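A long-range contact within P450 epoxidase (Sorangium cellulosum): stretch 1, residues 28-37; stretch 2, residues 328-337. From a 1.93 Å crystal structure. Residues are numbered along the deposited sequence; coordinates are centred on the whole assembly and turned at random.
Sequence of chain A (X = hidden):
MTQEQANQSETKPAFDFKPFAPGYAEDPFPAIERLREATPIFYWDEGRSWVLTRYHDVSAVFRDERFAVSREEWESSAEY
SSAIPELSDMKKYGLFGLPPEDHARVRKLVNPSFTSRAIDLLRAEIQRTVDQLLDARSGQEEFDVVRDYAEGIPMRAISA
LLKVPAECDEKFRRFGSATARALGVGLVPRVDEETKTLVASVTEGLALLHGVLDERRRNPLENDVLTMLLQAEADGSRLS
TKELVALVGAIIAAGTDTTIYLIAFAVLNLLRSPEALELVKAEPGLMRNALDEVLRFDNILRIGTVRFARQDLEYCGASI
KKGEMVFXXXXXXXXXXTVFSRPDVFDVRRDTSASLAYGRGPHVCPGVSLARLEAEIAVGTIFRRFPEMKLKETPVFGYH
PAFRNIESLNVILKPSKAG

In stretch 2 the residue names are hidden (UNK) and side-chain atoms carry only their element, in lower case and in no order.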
# COMPACT_ATOMS: atom_id res chain seq x y z
N PRO A 28 -17.63 2.52 -1.13
CA PRO A 28 -17.95 1.10 -1.28
C PRO A 28 -18.73 0.56 -0.09
O PRO A 28 -19.10 -0.62 -0.10
CB PRO A 28 -16.58 0.45 -1.31
CG PRO A 28 -15.75 1.33 -0.45
CD PRO A 28 -16.24 2.73 -0.67
N PHE A 29 -18.95 1.38 0.92
CA PHE A 29 -19.38 0.84 2.21
C PHE A 29 -20.79 0.26 2.27
O PHE A 29 -20.97 -0.86 2.77
CB PHE A 29 -19.00 1.81 3.34
CG PHE A 29 -17.52 2.01 3.45
CD1 PHE A 29 -16.93 3.18 2.99
CD2 PHE A 29 -16.71 0.98 3.89
CE1 PHE A 29 -15.55 3.34 3.06
CE2 PHE A 29 -15.33 1.13 3.94
CZ PHE A 29 -14.76 2.31 3.52
N PRO A 30 -21.78 0.95 1.70
CA PRO A 30 -23.13 0.38 1.61
C PRO A 30 -23.16 -0.97 0.88
O PRO A 30 -23.80 -1.90 1.37
CB PRO A 30 -23.91 1.45 0.83
CG PRO A 30 -23.19 2.71 1.14
CD PRO A 30 -21.71 2.31 1.15
N ALA A 31 -22.45 -1.09 -0.24
CA ALA A 31 -22.40 -2.36 -0.98
C ALA A 31 -21.74 -3.50 -0.22
O ALA A 31 -22.26 -4.61 -0.18
CB ALA A 31 -21.75 -2.17 -2.35
N ILE A 32 -20.59 -3.26 0.39
CA ILE A 32 -19.95 -4.34 1.12
C ILE A 32 -20.65 -4.63 2.47
O ILE A 32 -20.60 -5.74 2.94
CB ILE A 32 -18.42 -4.11 1.29
CG1 ILE A 32 -18.16 -2.86 2.14
CG2 ILE A 32 -17.75 -4.02 -0.08
CD1 ILE A 32 -16.70 -2.36 2.09
N GLU A 33 -21.30 -3.64 3.06
CA GLU A 33 -22.06 -3.90 4.29
C GLU A 33 -23.18 -4.92 3.98
O GLU A 33 -23.35 -5.93 4.69
CB GLU A 33 -22.65 -2.60 4.87
CG GLU A 33 -23.60 -2.88 6.03
CD GLU A 33 -24.11 -1.63 6.71
OE1 GLU A 33 -23.32 -0.69 6.96
OE2 GLU A 33 -25.32 -1.58 7.02
N ARG A 34 -23.90 -4.67 2.88
CA ARG A 34 -24.92 -5.62 2.42
C ARG A 34 -24.35 -7.01 2.27
O ARG A 34 -24.97 -7.97 2.69
CB ARG A 34 -25.52 -5.18 1.09
CG ARG A 34 -26.50 -4.04 1.21
CD ARG A 34 -27.36 -3.87 -0.03
NE ARG A 34 -26.74 -2.96 -0.98
CZ ARG A 34 -26.67 -1.64 -0.81
NH1 ARG A 34 -27.19 -1.08 0.28
NH2 ARG A 34 -26.08 -0.88 -1.73
N LEU A 35 -23.16 -7.11 1.68
CA LEU A 35 -22.48 -8.40 1.57
C LEU A 35 -22.12 -8.98 2.94
O LEU A 35 -22.44 -10.14 3.23
CB LEU A 35 -21.21 -8.28 0.70
CG LEU A 35 -21.48 -8.07 -0.80
CD1 LEU A 35 -20.18 -7.77 -1.56
CD2 LEU A 35 -22.20 -9.27 -1.39
N ARG A 36 -21.42 -8.20 3.75
CA ARG A 36 -20.96 -8.66 5.06
C ARG A 36 -22.10 -9.20 5.93
O ARG A 36 -21.98 -10.24 6.58
CB ARG A 36 -20.23 -7.52 5.78
CG ARG A 36 -19.54 -7.92 7.09
CD ARG A 36 -18.73 -6.78 7.73
NE ARG A 36 -19.55 -5.62 8.07
CZ ARG A 36 -19.60 -4.50 7.37
NH1 ARG A 36 -18.87 -4.36 6.27
NH2 ARG A 36 -20.40 -3.51 7.76
N GLU A 37 -23.21 -8.47 5.96
CA GLU A 37 -24.33 -8.86 6.80
C GLU A 37 -25.03 -10.13 6.29
O GLU A 37 -25.51 -10.94 7.08
CB GLU A 37 -25.29 -7.68 6.99
CG GLU A 37 -24.84 -6.77 8.13
CD GLU A 37 -25.59 -5.46 8.18
OE1 GLU A 37 -25.24 -4.61 9.04
OE2 GLU A 37 -26.52 -5.27 7.37
N UNK A 328 -9.41 -11.39 0.90
CA UNK A 328 -9.74 -10.88 2.22
C UNK A 328 -10.29 -9.50 2.00
O UNK A 328 -9.54 -8.62 1.59
c UNK A 328 -8.11 -13.32 2.76
c UNK A 328 -8.46 -10.81 3.07
c UNK A 328 -6.56 -12.03 4.23
c UNK A 328 -7.98 -12.12 3.69
N UNK A 329 -11.59 -9.29 2.23
CA UNK A 329 -12.23 -8.00 1.95
C UNK A 329 -11.95 -6.97 3.04
O UNK A 329 -12.79 -6.72 3.90
c UNK A 329 -14.53 -6.99 1.13
c UNK A 329 -13.75 -8.16 1.72
c UNK A 329 -13.93 -6.48 -0.22
c UNK A 329 -16.04 -7.33 0.95
N UNK A 330 -10.77 -6.35 2.97
CA UNK A 330 -10.28 -5.48 4.04
C UNK A 330 -11.17 -4.32 4.45
O UNK A 330 -11.38 -4.12 5.63
c UNK A 330 -7.86 -6.15 3.54
c UNK A 330 -8.83 -4.98 3.75
c UNK A 330 -7.79 -7.13 4.67
c UNK A 330 -8.36 -4.02 4.83
N UNK A 331 -11.65 -3.51 3.50
CA UNK A 331 -12.50 -2.37 3.86
C UNK A 331 -13.78 -2.82 4.55
O UNK A 331 -14.36 -2.04 5.30
c UNK A 331 -11.82 -2.25 1.60
c UNK A 331 -12.83 -1.72 2.51
c UNK A 331 -11.44 -3.61 2.05
N UNK A 332 -14.20 -4.05 4.30
CA UNK A 332 -15.39 -4.61 4.93
C UNK A 332 -15.10 -5.08 6.35
O UNK A 332 -15.79 -4.71 7.30
c UNK A 332 -15.92 -5.79 4.12
o UNK A 332 -17.06 -6.36 4.79
N UNK A 333 -14.08 -5.91 6.48
CA UNK A 333 -13.68 -6.41 7.79
C UNK A 333 -13.44 -5.24 8.75
O UNK A 333 -13.70 -5.34 9.95
c UNK A 333 -12.40 -7.27 7.64
N UNK A 334 -12.98 -4.10 8.22
CA UNK A 334 -12.62 -2.98 9.06
C UNK A 334 -13.83 -2.14 9.41
O UNK A 334 -13.72 -1.20 10.19
c UNK A 334 -9.84 -3.71 9.52
c UNK A 334 -10.18 -2.90 8.27
c UNK A 334 -11.50 -2.13 8.44
c UNK A 334 -9.01 -2.00 7.89
N UNK A 335 -15.00 -2.51 8.87
CA UNK A 335 -16.26 -1.91 9.29
C UNK A 335 -17.11 -2.88 10.11
O UNK A 335 -18.30 -2.67 10.29
c UNK A 335 -16.53 1.11 8.30
c UNK A 335 -17.01 3.09 6.90
n UNK A 335 -16.17 2.31 7.54
c UNK A 335 -16.48 -0.13 7.44
n UNK A 335 -16.56 4.15 6.24
c UNK A 335 -17.06 -1.37 8.10
n UNK A 335 -18.32 2.84 6.92
N UNK A 336 -16.50 -3.95 10.59
CA UNK A 336 -17.21 -4.99 11.31
C UNK A 336 -17.58 -4.50 12.71
O UNK A 336 -16.70 -4.24 13.53
o UNK A 336 -16.82 -8.59 11.33
c UNK A 336 -16.34 -6.24 11.36
o UNK A 336 -18.05 -7.36 12.56
c UNK A 336 -17.11 -7.47 11.76
N UNK A 337 -18.88 -4.36 12.98
CA UNK A 337 -19.37 -3.81 14.24
C UNK A 337 -19.18 -4.70 15.45
O UNK A 337 -19.33 -4.25 16.59
O HOH W 1 -20.80 -6.68 10.77

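Position 328 carries four side-chain carbons, forked at the second, and no other element. Nothing in them comes near stretch 1, which lies well out of reach. The fork one carbon beyond CB makes this Leu328, a strand residue whose side chain is spent on the rest of the fold.

Position 329 repeats the pattern, four carbons forked at the second, but its CB points toward the helix, and one branch tip rests 3.9 Å from CG2 of Ile32. This is Leu329, with CD2 as that tip. It also occupies the N-cap position, and its backbone O receives the N of position 333 at 3.0 Å.

At 330 there are again four carbons, now forked at the first, with one arm two carbons long. The CA-to-CB bond points away from stretch 1 and the side chain makes no contact with it. Branching at CB identifies Ile330.

Position 331 has three carbons closing a ring onto its own backbone N. Its CB sits 3.9 Å from CD1 of Ile32 and 4.1 Å from CE2 of Phe29, so one small ring touches two helix side chains. Its backbone O lies at the edge of the Phe29 ring, 3.6 Å from CE2. A ring closed on the backbone can only be Pro331.

Position 332 is one carbon followed by one oxygen, with that oxygen 3.1 Å from NH1 of Arg36. It is Ser332. The bond runs from Arg36 NH1 to Ser332 OG at a nearly straight 163°, and the CA atoms of Ile32 and Ser332, 5.9 Å apart, mark the closest backbone approach.

A single carbon at 333, pointing away from the helix, gives Ala333, which opens a type I turn ending at 336.

Position 334 shows four carbons forked at the second, directed sideways and without a contact: Leu334.

Position 335 extends through three carbons and a nitrogen to a carbon bearing two more nitrogens, and this planar end lies flat on the Phe29 ring, planes at 13°. A guanidinium makes it Arg335. Its CZ is 3.7 Å from the centroid of the Phe29 ring: a cation-pi stack. Its nitrogens are hydrogen-bonded elsewhere in the structure, leaving the flat face for the aromatic ring.

Position 336 has two carbons, the second carrying two oxygens. Its backbone CA lies 4.0 Å from Arg36 NE, and a water links its side chain to that same nitrogen. This is Asp336. The water accepts from Arg36 NE at 3.2 Å and gives a weak bond to Asp336 OD1 at 3.4 Å.

Position 337 has no side-chain atoms and is Gly337, beyond any contact with stretch 1.

The working rule is helical spacing: Phe29, Ile32 and Arg36 recur at three and four residues, presenting one side of the helix to the short helix and turn. Ile32 supplies the apolar middle against Leu329, Pro331 and the backbone of Ser332. Phe29 offers a ring face to a cation, while Arg36 spreads its guanidinium over the turn backbone, with Arg335 O over one face and Ser332 OG at the edge. In all, 461 Å² is buried, and the clear direct hydrogen bond is Arg36 NH1 to Ser332 OG.

Stretch 2 328-337: LLIPSALRDG
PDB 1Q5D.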